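Local coordinates for putative secreted protein (Streptomyces sp. SirexAA-E, PDB 4PEY), which hydrolyses laminarin and laminarioligosaccharides as a secreted exo-beta-1,3-glucanase, releasing glucose and laminaribiose, at residues T274-V279 with Q296-D301; G282-F287 with N304-G309; T322-G327 with T348-G353. The protein carries 1 engineered substitution. All coordinates share one frame; numbering follows the deposited sequence.

Contact 1: residues T274-V279 with Q296-D301; sequences TINAAV and QPIEID
Segment 274-279 of helix 272-280, which turns I275, N276 and V279 toward residues 296-301, runs almost parallel to strand 298-300, the two axes diverging by 8° and coming within 7.6 Å of each other. N276 does most of the work. Its CG stands anti to the carbonyl carbon (chi1 -72°), and the carboxamide beyond it meets the strand backbone with both polar atoms. OD1 accepts the N-H of E299 at 2.7 Å; that bond is nearly straight at 173°, although the donor sits above the carbonyl plane. ND2 donates an N-H to P297 O at 3.0 Å, the acceptor lying in the plane of the amide. The side chain therefore grips the backbone before and after I298, and this pair of bonds fixes the rotation of the amide. GH55 enzymes are built from right-handed parallel beta-helices, and strand 298-300 is the outermost strand of one of their parallel sheets. I298 and I300 bond through their backbones to strand 324-326, while N276 serves the other edge, where a further strand would otherwise pair; the helix lies against this outer edge of strand 298-300. Two waters extend the join. One donates to both N276 O and E299 O, each 2.8 Å away. The other accepts from N276 ND2 and donates to Q296 OE1 at 3.0 Å, linking two amides whose planes are steeply turned against each other. On the buried side of these polar bonds, I275 and I298 touch methyl to methyl, CG2 on CG2 at 3.9 Å, and I275 continues inward onto L285 and V266. At the far end of the helix, V279 brings CG1 to 4.3 Å from I300 CA, and its carbonyl oxygen accepts a bond from the guanidinium of R302.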
loop_
_atom_site.group_PDB
_atom_site.type_symbol
_atom_site.label_atom_id
_atom_site.label_comp_id
_atom_site.label_asym_id
_atom_site.label_seq_id
_atom_site.Cartn_x
_atom_site.Cartn_y
_atom_site.Cartn_z
ATOM N N THR A 274 16.891 7.563 20.476
ATOM C CA THR A 274 17.917 6.601 20.076
ATOM C C THR A 274 17.844 6.324 18.576
ATOM O O THR A 274 18.869 6.278 17.895
ATOM C CB THR A 274 17.793 5.278 20.853
ATOM O OG1 THR A 274 17.993 5.525 22.250
ATOM C CG2 THR A 274 18.838 4.283 20.384
ATOM N N ILE A 275 16.633 6.147 18.060
ATOM C CA ILE A 275 16.443 5.927 16.632
ATOM C C ILE A 275 17.036 7.093 15.833
ATOM O O ILE A 275 17.745 6.891 14.833
ATOM C CB ILE A 275 14.946 5.753 16.297
ATOM C CG1 ILE A 275 14.428 4.427 16.865
ATOM C CG2 ILE A 275 14.712 5.824 14.788
ATOM C CD1 ILE A 275 12.917 4.347 16.954
ATOM N N ASN A 276 16.773 8.313 16.291
ATOM C CA ASN A 276 17.283 9.487 15.594
ATOM C C ASN A 276 18.801 9.596 15.668
ATOM O O ASN A 276 19.448 9.971 14.684
ATOM C CB ASN A 276 16.626 10.754 16.141
ATOM C CG ASN A 276 15.172 10.875 15.712
ATOM O OD1 ASN A 276 14.720 10.173 14.799
ATOM N ND2 ASN A 276 14.434 11.763 16.361
ATOM N N ALA A 277 19.364 9.254 16.825
ATOM C CA ALA A 277 20.816 9.232 16.994
ATOM C C ALA A 277 21.460 8.232 16.036
ATOM O O ALA A 277 22.528 8.493 15.482
ATOM C CB ALA A 277 21.181 8.900 18.432
ATOM N N ALA A 278 20.806 7.089 15.842
ATOM C CA ALA A 278 21.320 6.064 14.938
ATOM C C ALA A 278 21.461 6.606 13.517
ATOM O O ALA A 278 22.492 6.414 12.870
ATOM C CB ALA A 278 20.416 4.833 14.951
ATOM N N VAL A 279 20.428 7.294 13.036
ATOM C CA VAL A 279 20.461 7.846 11.687
ATOM C C VAL A 279 21.526 8.940 11.586
ATOM O O VAL A 279 22.286 8.992 10.612
ATOM C CB VAL A 279 19.087 8.401 11.272
ATOM C CG1 VAL A 279 19.165 9.029 9.888
ATOM C CG2 VAL A 279 18.051 7.284 11.291
ATOM N N GLN A 296 8.465 11.870 20.130
ATOM C CA GLN A 296 8.915 12.903 19.200
ATOM C C GLN A 296 9.051 12.258 17.825
ATOM O O GLN A 296 9.148 11.034 17.726
ATOM C CB GLN A 296 10.242 13.523 19.647
ATOM C CG GLN A 296 11.395 12.542 19.642
ATOM C CD GLN A 296 12.703 13.160 20.100
ATOM O OE1 GLN A 296 13.365 13.871 19.342
ATOM N NE2 GLN A 296 13.082 12.889 21.345
ATOM N N PRO A 297 9.054 13.072 16.756
ATOM C CA PRO A 297 9.151 12.450 15.429
ATOM C C PRO A 297 10.444 11.672 15.200
ATOM O O PRO A 297 11.513 12.070 15.669
ATOM C CB PRO A 297 9.090 13.648 14.474
ATOM C CG PRO A 297 8.386 14.710 15.246
ATOM C CD PRO A 297 8.809 14.522 16.666
ATOM N N ILE A 298 10.329 10.556 14.490
ATOM C CA ILE A 298 11.490 9.912 13.905
ATOM C C ILE A 298 11.940 10.785 12.743
ATOM O O ILE A 298 11.150 11.087 11.843
ATOM C CB ILE A 298 11.172 8.476 13.429
ATOM C CG1 ILE A 298 10.871 7.583 14.635
ATOM C CG2 ILE A 298 12.313 7.913 12.580
ATOM C CD1 ILE A 298 10.137 6.301 14.270
ATOM N N GLU A 299 13.197 11.213 12.783
ATOM C CA GLU A 299 13.734 12.121 11.779
ATOM C C GLU A 299 14.783 11.429 10.929
ATOM O O GLU A 299 15.797 10.949 11.438
ATOM C CB GLU A 299 14.328 13.369 12.444
ATOM C CG GLU A 299 13.309 14.117 13.281
ATOM C CD GLU A 299 13.726 15.526 13.608
ATOM O OE1 GLU A 299 14.872 15.899 13.280
ATOM O OE2 GLU A 299 12.901 16.259 14.195
ATOM N N ILE A 300 14.526 11.369 9.627
ATOM C CA ILE A 300 15.478 10.796 8.686
ATOM C C ILE A 300 15.989 11.913 7.782
ATOM O O ILE A 300 15.323 12.299 6.820
ATOM C CB ILE A 300 14.836 9.671 7.851
ATOM C CG1 ILE A 300 14.297 8.573 8.772
ATOM C CG2 ILE A 300 15.838 9.090 6.847
ATOM C CD1 ILE A 300 13.571 7.473 8.042
ATOM N N ASP A 301 17.158 12.455 8.121
ATOM C CA ASP A 301 17.715 13.602 7.401
ATOM C C ASP A 301 19.117 13.298 6.879
ATOM O O ASP A 301 20.003 14.162 6.856
ATOM C CB ASP A 301 17.742 14.846 8.295
ATOM C CG ASP A 301 17.866 16.128 7.495
ATOM O OD1 ASP A 301 17.498 16.114 6.299
ATOM O OD2 ASP A 301 18.339 17.143 8.048
HETATM O O HOH W 1 18.015 11.665 12.913
HETATM O O HOH W 2 16.235 13.383 18.503
#

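Contact 2: residues G282-F287 with N304-G309; sequences GLHLLF and NTVALG
Successive parallel strands of a beta-helix meet where 284-287 lies beside 306-309, with L285 level with A307, L286 with L308 and F287 with G309. The chain enters 284-287 straight from the preceding helix, which ends in a Schellman motif at G282. Three backbone bonds join the strands: L285 N to V306 O, L308 N to L285 O, and F287 N to L308 O at 2.8 Å. A further hydrogen bond comes from a side chain. H284 holds CG anti to its carbonyl carbon (chi1 -57°), and ND1 accepts V306 N-H at 2.9 Å along a nearly straight line, the donor close to the ring plane. An accepting ND1 suggests that, if the ring is neutral, its proton is on NE2. Farther round the same edge, CE1 lies 3.3 Å from N304 O, and the ring also meets that of F263 on the preceding strand. L285, A307 and F287 share one face of the strands, CB to CB 4.3 Å for L285 and A307; L285 also packs on I275 and V279 of the helix. On the other face L286 and L308 run alongside one another, with L286 CD1 3.9 Å from L308 CD2.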
loop_
_atom_site.group_PDB
_atom_site.type_symbol
_atom_site.label_atom_id
_atom_site.label_comp_id
_atom_site.label_asym_id
_atom_site.label_seq_id
_atom_site.Cartn_x
_atom_site.Cartn_y
_atom_site.Cartn_z
ATOM N N GLY A 282 24.852 7.561 11.069
ATOM C CA GLY A 282 25.089 6.915 9.788
ATOM C C GLY A 282 24.479 5.537 9.603
ATOM O O GLY A 282 24.693 4.900 8.568
ATOM N N LEU A 283 23.724 5.070 10.593
ATOM C CA LEU A 283 23.058 3.769 10.486
ATOM C C LEU A 283 21.726 3.860 9.757
ATOM O O LEU A 283 21.025 4.874 9.832
ATOM C CB LEU A 283 22.833 3.162 11.871
ATOM C CG LEU A 283 24.105 2.840 12.659
ATOM C CD1 LEU A 283 23.743 2.392 14.062
ATOM C CD2 LEU A 283 24.949 1.780 11.953
ATOM N N HIS A 284 21.387 2.788 9.052
ATOM C CA HIS A 284 20.044 2.613 8.524
ATOM C C HIS A 284 19.150 2.070 9.634
ATOM O O HIS A 284 19.619 1.835 10.750
ATOM C CB HIS A 284 20.074 1.679 7.318
ATOM C CG HIS A 284 20.991 2.146 6.228
ATOM N ND1 HIS A 284 20.574 2.989 5.220
ATOM C CD2 HIS A 284 22.306 1.914 6.007
ATOM C CE1 HIS A 284 21.589 3.240 4.413
ATOM N NE2 HIS A 284 22.654 2.605 4.871
ATOM N N LEU A 285 17.864 1.894 9.337
ATOM C CA LEU A 285 16.899 1.434 10.337
ATOM C C LEU A 285 16.213 0.152 9.892
ATOM O O LEU A 285 15.665 0.093 8.795
ATOM C CB LEU A 285 15.838 2.510 10.603
ATOM C CG LEU A 285 16.360 3.832 11.183
ATOM C CD1 LEU A 285 15.236 4.854 11.271
ATOM C CD2 LEU A 285 16.999 3.625 12.554
ATOM N N LEU A 286 16.250 -0.867 10.746
ATOM C CA LEU A 286 15.486 -2.094 10.540
ATOM C C LEU A 286 14.513 -2.262 11.693
ATOM O O LEU A 286 14.938 -2.566 12.813
ATOM C CB LEU A 286 16.409 -3.316 10.445
ATOM C CG LEU A 286 15.709 -4.641 10.119
ATOM C CD1 LEU A 286 15.190 -4.629 8.686
ATOM C CD2 LEU A 286 16.644 -5.823 10.352
ATOM N N PHE A 287 13.221 -2.047 11.434
ATOM C CA PHE A 287 12.214 -2.181 12.478
ATOM C C PHE A 287 11.752 -3.630 12.572
ATOM O O PHE A 287 11.065 -4.140 11.682
ATOM C CB PHE A 287 11.007 -1.258 12.227
ATOM C CG PHE A 287 11.314 0.207 12.368
ATOM C CD1 PHE A 287 11.880 0.913 11.319
ATOM C CD2 PHE A 287 11.028 0.881 13.550
ATOM C CE1 PHE A 287 12.157 2.268 11.445
ATOM C CE2 PHE A 287 11.310 2.228 13.679
ATOM C CZ PHE A 287 11.870 2.922 12.629
ATOM N N ASN A 304 19.962 8.620 1.338
ATOM C CA ASN A 304 20.064 7.182 1.085
ATOM C C ASN A 304 19.751 6.284 2.277
ATOM O O ASN A 304 20.006 5.077 2.233
ATOM C CB ASN A 304 21.454 6.846 0.531
ATOM C CG ASN A 304 21.573 7.195 -0.926
ATOM O OD1 ASN A 304 20.669 6.895 -1.713
ATOM N ND2 ASN A 304 22.661 7.868 -1.296
ATOM N N THR A 305 19.173 6.853 3.326
ATOM C CA THR A 305 18.811 6.054 4.490
ATOM C C THR A 305 17.671 5.102 4.157
ATOM O O THR A 305 16.635 5.529 3.636
ATOM C CB THR A 305 18.376 6.929 5.685
ATOM O OG1 THR A 305 19.414 7.853 6.022
ATOM C CG2 THR A 305 18.079 6.070 6.902
ATOM N N VAL A 306 17.873 3.822 4.460
ATOM C CA VAL A 306 16.823 2.817 4.366
ATOM C C VAL A 306 16.134 2.675 5.722
ATOM O O VAL A 306 16.800 2.517 6.745
ATOM C CB VAL A 306 17.388 1.442 3.929
ATOM C CG1 VAL A 306 16.291 0.373 3.917
ATOM C CG2 VAL A 306 18.038 1.542 2.557
ATOM N N ALA A 307 14.804 2.734 5.728
ATOM C CA ALA A 307 14.033 2.481 6.931
ATOM C C ALA A 307 13.054 1.375 6.581
ATOM O O ALA A 307 12.020 1.621 5.954
ATOM C CB ALA A 307 13.310 3.735 7.405
ATOM N N LEU A 308 13.414 0.153 6.969
ATOM C CA LEU A 308 12.733 -1.054 6.515
ATOM C C LEU A 308 12.041 -1.756 7.664
ATOM O O LEU A 308 12.687 -2.077 8.662
ATOM C CB LEU A 308 13.743 -2.006 5.856
ATOM C CG LEU A 308 13.253 -3.378 5.370
ATOM C CD1 LEU A 308 12.158 -3.235 4.308
ATOM C CD2 LEU A 308 14.435 -4.213 4.849
ATOM N N GLY A 309 10.737 -1.999 7.529
ATOM C CA GLY A 309 9.993 -2.706 8.554
ATOM C C GLY A 309 9.743 -4.165 8.212
ATOM O O GLY A 309 9.566 -4.523 7.044
#

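Contact 3: residues T322-G327 with T348-G353; sequences TALKVG and TLVEVG
T322 and T348 approach each other obliquely, hydroxyl to hydroxyl, with their OG1 atoms hydrogen-bonded at 2.7 Å. T348 keeps OG1 between its backbone N and carbonyl carbon (chi1 61°), which also lets it donate to E351 OE2 at 2.6 Å, on the anti side of the carboxylate. A water 3.0 Å from T322 OG1 adds another hydrogen bond, and T322 CG2 rests 3.4 Å from L349 O. Three residues further along each chain, K325 and E351 extend in the same direction. Their contact is mostly aliphatic against carboxylate, K325 CE to E351 OE1 at 3.8 Å; NZ stays 4.2 Å from that oxygen, near enough for attraction but beyond a salt bridge. The carboxylate is thus held at OE2 by a hydroxyl and flanked at OE1 by the lysine. L324, V326, V350 and V352 point to the other face and pack in register, with L324 CD2 4.4 Å from V350 CG1. Between the faces the strands pair in parallel, only 2° apart in direction, through E351 N to L324 O, V326 N to E351 O and G353 N to V326 O. L349, at a corner of the chain, offers its carbonyl oxygen to two donors, the N-H groups of A323 and L324. In the beta-helix, 324-326 and 348-352 are adjacent strands of a parallel sheet, flanked by 298-300 and 385-389, while A323 and L349 reach inward to V339 on strand 337-340 and to P317 on strand 314-317.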
loop_
_atom_site.group_PDB
_atom_site.type_symbol
_atom_site.label_atom_id
_atom_site.label_comp_id
_atom_site.label_asym_id
_atom_site.label_seq_id
_atom_site.Cartn_x
_atom_site.Cartn_y
_atom_site.Cartn_z
ATOM N N THR A 322 4.241 14.322 14.944
ATOM C CA THR A 322 4.376 13.667 13.656
ATOM C C THR A 322 5.195 12.383 13.866
ATOM O O THR A 322 6.181 12.407 14.596
ATOM C CB THR A 322 5.055 14.626 12.652
ATOM O OG1 THR A 322 4.256 15.819 12.536
ATOM C CG2 THR A 322 5.241 13.981 11.286
ATOM N N ALA A 323 4.779 11.260 13.275
ATOM C CA ALA A 323 5.487 9.995 13.490
ATOM C C ALA A 323 6.830 9.948 12.761
ATOM O O ALA A 323 7.830 9.462 13.301
ATOM C CB ALA A 323 4.622 8.806 13.047
ATOM N N LEU A 324 6.838 10.426 11.519
ATOM C CA LEU A 324 7.999 10.285 10.652
ATOM C C LEU A 324 8.195 11.533 9.805
ATOM O O LEU A 324 7.276 11.959 9.100
ATOM C CB LEU A 324 7.834 9.060 9.748
ATOM C CG LEU A 324 8.951 8.804 8.739
ATOM C CD1 LEU A 324 10.266 8.545 9.454
ATOM C CD2 LEU A 324 8.583 7.636 7.838
ATOM N N LYS A 325 9.387 12.118 9.891
ATOM C CA LYS A 325 9.750 13.267 9.067
ATOM C C LYS A 325 11.001 12.955 8.261
ATOM O O LYS A 325 12.055 12.706 8.833
ATOM C CB LYS A 325 10.001 14.506 9.933
ATOM C CG LYS A 325 8.777 15.089 10.592
ATOM C CD LYS A 325 9.133 16.382 11.313
ATOM C CE LYS A 325 7.892 17.069 11.854
ATOM N NZ LYS A 325 8.203 18.449 12.322
ATOM N N VAL A 326 10.885 12.956 6.939
ATOM C CA VAL A 326 12.061 12.820 6.088
ATOM C C VAL A 326 12.538 14.209 5.676
ATOM O O VAL A 326 11.731 15.066 5.297
ATOM C CB VAL A 326 11.766 11.971 4.835
ATOM C CG1 VAL A 326 13.024 11.767 4.024
ATOM C CG2 VAL A 326 11.164 10.626 5.229
ATOM N N GLY A 327 13.845 14.439 5.769
ATOM C CA GLY A 327 14.410 15.719 5.376
ATOM C C GLY A 327 14.495 15.915 3.873
ATOM O O GLY A 327 14.063 15.057 3.088
ATOM N N THR A 348 0.203 16.325 11.454
ATOM C CA THR A 348 0.591 15.442 10.349
ATOM C C THR A 348 1.094 14.127 10.927
ATOM O O THR A 348 1.614 14.118 12.041
ATOM C CB THR A 348 1.705 16.038 9.467
ATOM O OG1 THR A 348 2.875 16.252 10.269
ATOM C CG2 THR A 348 1.280 17.357 8.828
ATOM N N LEU A 349 0.948 13.024 10.193
ATOM C CA LEU A 349 1.515 11.750 10.645
ATOM C C LEU A 349 2.859 11.444 9.970
ATOM O O LEU A 349 3.783 10.942 10.611
ATOM C CB LEU A 349 0.528 10.596 10.410
ATOM C CG LEU A 349 -0.694 10.630 11.341
ATOM C CD1 LEU A 349 -1.747 9.631 10.926
ATOM C CD2 LEU A 349 -0.309 10.401 12.812
ATOM N N VAL A 350 2.954 11.739 8.674
ATOM C CA VAL A 350 4.175 11.532 7.894
ATOM C C VAL A 350 4.438 12.761 7.029
ATOM O O VAL A 350 3.536 13.214 6.315
ATOM C CB VAL A 350 4.068 10.282 6.984
ATOM C CG1 VAL A 350 5.337 10.102 6.145
ATOM C CG2 VAL A 350 3.766 9.025 7.812
ATOM N N GLU A 351 5.656 13.302 7.107
ATOM C CA GLU A 351 6.074 14.405 6.245
ATOM C C GLU A 351 7.293 14.003 5.437
ATOM O O GLU A 351 8.297 13.573 6.002
ATOM C CB GLU A 351 6.394 15.664 7.057
ATOM C CG GLU A 351 5.192 16.267 7.745
ATOM C CD GLU A 351 5.531 17.496 8.579
ATOM O OE1 GLU A 351 6.629 18.074 8.405
ATOM O OE2 GLU A 351 4.686 17.886 9.414
ATOM N N VAL A 352 7.200 14.129 4.116
ATOM C CA VAL A 352 8.336 13.844 3.246
ATOM C C VAL A 352 8.851 15.168 2.700
ATOM O O VAL A 352 8.248 15.758 1.796
ATOM C CB VAL A 352 7.960 12.894 2.086
ATOM C CG1 VAL A 352 9.205 12.528 1.278
ATOM C CG2 VAL A 352 7.292 11.636 2.624
ATOM N N GLY A 353 9.955 15.645 3.265
ATOM C CA GLY A 353 10.469 16.959 2.920
ATOM C C GLY A 353 9.878 18.070 3.772
ATOM O O GLY A 353 8.840 17.882 4.410
HETATM O O HOH W 3 2.006 16.643 14.297
#

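Overall arrangement
Contact 2 is the most buried of the three; contacts 1 and 3 each combine an apolar inner side with polar groups nearer solvent. Contacts 1 and 3 share a sheet: strand 298-300 takes the helix on one edge and strand 324-326 on the other, through bonds such as K325 N to I298 O. Contacts 1 and 2 interlock along the chain, and I300 CG2 packs against T305 CB. Contacts 2 and 3 do not touch. Contacts 2 and 3 both pair parallel strands by backbone bonds, supplemented by an imidazole in one and a hydroxyl-carboxylate chain in the other, whereas in contact 1 the polar part rests on one asparagine and bridging waters, beside an isoleucine pair.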